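Local coordinates for putative neuraminyllactose-binding hemagglutinin homolog (Helicobacter pylori, PDB 3BGH), which is of unknown function but is probably an outer-membrane lipoprotein adhesin that may bind sialylated sugars such as neuraminyllactose, at residues His213-His216 with Tyr217-Val220. Numbering follows the deposited sequence.
Sequences HMEH and YEKV. With SO4 (sulfate ion), chain D.
His216 and Val220, one turn apart, meet where CE1 of the His216 imidazole lies 3.4 Å from CG2 of Val220. The ring reaches that methyl because CG of His216 stands anti to the backbone N (chi1 -176°), which turns the imidazole toward the next turn, where it crosses the Val220 side chain at a slant. Glu218 instead folds back along its own helix: bent at chi2 (138°), it brings OE1 to 3.2 Å from CA of Glu215 and CD to 3.3 Å from the carbonyl O of Met214. The Glu215 and Glu218 carboxylates do not pair; their planes are 56° apart, and OE2 of Glu215 is 5.3 Å from OE1 of Glu218. Four successive backbone bonds, from Tyr217 N to His213 O (2.8 Å) through Val220 N to His216 O, mark a regular alpha-helix, the C-terminal helix 211-223. Met214 and Tyr217 both rest on Leu98 of strand 98-114, joining this helix to the sheet. The His213 ring leads away from the next turn; its ND1 is hydrogen-bonded to Glu208 O, while NE2 lies 2.4 Å from O4 of a sulfate, probably from the crystallisation liquor, too short for the bond's exact geometry to be trusted; the sulfur lies in the ring plane at its edge.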
loop_
_atom_site.group_PDB
_atom_site.type_symbol
_atom_site.label_atom_id
_atom_site.label_comp_id
_atom_site.label_asym_id
_atom_site.label_seq_id
_atom_site.Cartn_x
_atom_site.Cartn_y
_atom_site.Cartn_z
ATOM N N HIS A 213 -12.407 4.800 -25.135
ATOM C CA HIS A 213 -12.595 5.479 -23.873
ATOM C C HIS A 213 -12.442 6.982 -23.971
ATOM O O HIS A 213 -13.270 7.708 -23.439
ATOM C CB HIS A 213 -11.699 4.882 -22.776
ATOM C CG HIS A 213 -12.090 3.493 -22.359
ATOM N ND1 HIS A 213 -11.355 2.750 -21.460
ATOM C CD2 HIS A 213 -13.133 2.709 -22.722
ATOM C CE1 HIS A 213 -11.932 1.577 -21.270
ATOM N NE2 HIS A 213 -13.014 1.525 -22.027
ATOM N N MET A 214 -11.407 7.475 -24.636
ATOM C CA MET A 214 -11.227 8.936 -24.727
ATOM C C MET A 214 -12.377 9.644 -25.510
ATOM O O MET A 214 -12.861 10.714 -25.089
ATOM C CB MET A 214 -9.845 9.310 -25.289
ATOM C CG MET A 214 -8.636 9.026 -24.353
ATOM S SD MET A 214 -8.706 9.788 -22.702
ATOM C CE MET A 214 -9.404 8.397 -21.852
ATOM N N GLU A 215 -12.821 9.029 -26.618
ATOM C CA GLU A 215 -13.915 9.572 -27.448
ATOM C C GLU A 215 -15.162 9.579 -26.599
ATOM O O GLU A 215 -15.940 10.542 -26.647
ATOM C CB GLU A 215 -14.187 8.733 -28.718
ATOM C CG GLU A 215 -13.004 8.540 -29.627
ATOM C CD GLU A 215 -13.372 8.119 -31.054
ATOM O OE1 GLU A 215 -14.336 7.335 -31.259
ATOM O OE2 GLU A 215 -12.662 8.575 -31.980
ATOM N N HIS A 216 -15.351 8.505 -25.823
ATOM C CA HIS A 216 -16.482 8.443 -24.915
ATOM C C HIS A 216 -16.403 9.588 -23.885
ATOM O O HIS A 216 -17.374 10.319 -23.686
ATOM C CB HIS A 216 -16.604 7.076 -24.247
ATOM C CG HIS A 216 -17.814 6.956 -23.370
ATOM N ND1 HIS A 216 -17.874 7.498 -22.099
ATOM C CD2 HIS A 216 -19.020 6.374 -23.591
ATOM C CE1 HIS A 216 -19.065 7.251 -21.581
ATOM N NE2 HIS A 216 -19.780 6.579 -22.471
ATOM N N TYR A 217 -15.240 9.739 -23.250
ATOM C CA TYR A 217 -14.974 10.815 -22.306
ATOM C C TYR A 217 -15.240 12.161 -22.944
ATOM O O TYR A 217 -15.825 13.022 -22.305
ATOM C CB TYR A 217 -13.514 10.747 -21.857
ATOM C CG TYR A 217 -13.140 11.736 -20.808
ATOM C CD1 TYR A 217 -13.108 11.359 -19.463
ATOM C CD2 TYR A 217 -12.808 13.048 -21.139
ATOM C CE1 TYR A 217 -12.757 12.252 -18.479
ATOM C CE2 TYR A 217 -12.445 13.966 -20.153
ATOM C CZ TYR A 217 -12.420 13.558 -18.825
ATOM O OH TYR A 217 -12.077 14.443 -17.817
ATOM N N GLU A 218 -14.788 12.343 -24.193
ATOM C CA GLU A 218 -15.028 13.589 -24.965
ATOM C C GLU A 218 -16.528 13.872 -25.081
ATOM O O GLU A 218 -16.990 14.950 -24.722
ATOM C CB GLU A 218 -14.358 13.531 -26.355
ATOM C CG GLU A 218 -12.856 13.891 -26.372
ATOM C CD GLU A 218 -11.972 12.978 -27.266
ATOM O OE1 GLU A 218 -12.477 12.283 -28.196
ATOM O OE2 GLU A 218 -10.738 12.952 -27.028
ATOM N N LYS A 219 -17.282 12.871 -25.519
ATOM C CA LYS A 219 -18.735 12.962 -25.579
ATOM C C LYS A 219 -19.343 13.296 -24.210
ATOM O O LYS A 219 -20.209 14.161 -24.118
ATOM C CB LYS A 219 -19.329 11.669 -26.154
ATOM C CG LYS A 219 -20.700 11.818 -26.823
ATOM C CD LYS A 219 -20.651 12.641 -28.125
ATOM C CE LYS A 219 -20.371 11.767 -29.348
ATOM N NZ LYS A 219 -19.091 10.973 -29.239
ATOM N N VAL A 220 -18.874 12.640 -23.150
ATOM C CA VAL A 220 -19.421 12.863 -21.808
ATOM C C VAL A 220 -19.250 14.297 -21.300
ATOM O O VAL A 220 -20.207 14.874 -20.793
ATOM C CB VAL A 220 -18.920 11.806 -20.775
ATOM C CG1 VAL A 220 -19.115 12.277 -19.367
ATOM C CG2 VAL A 220 -19.653 10.509 -20.965
HETATM S S SO4 D . -14.983 -0.883 -22.737
HETATM O O1 SO4 D . -14.141 -1.275 -23.864
HETATM O O2 SO4 D . -15.869 0.245 -23.080
HETATM O O3 SO4 D . -15.788 -2.037 -22.354
HETATM O O4 SO4 D . -14.156 -0.551 -21.581
#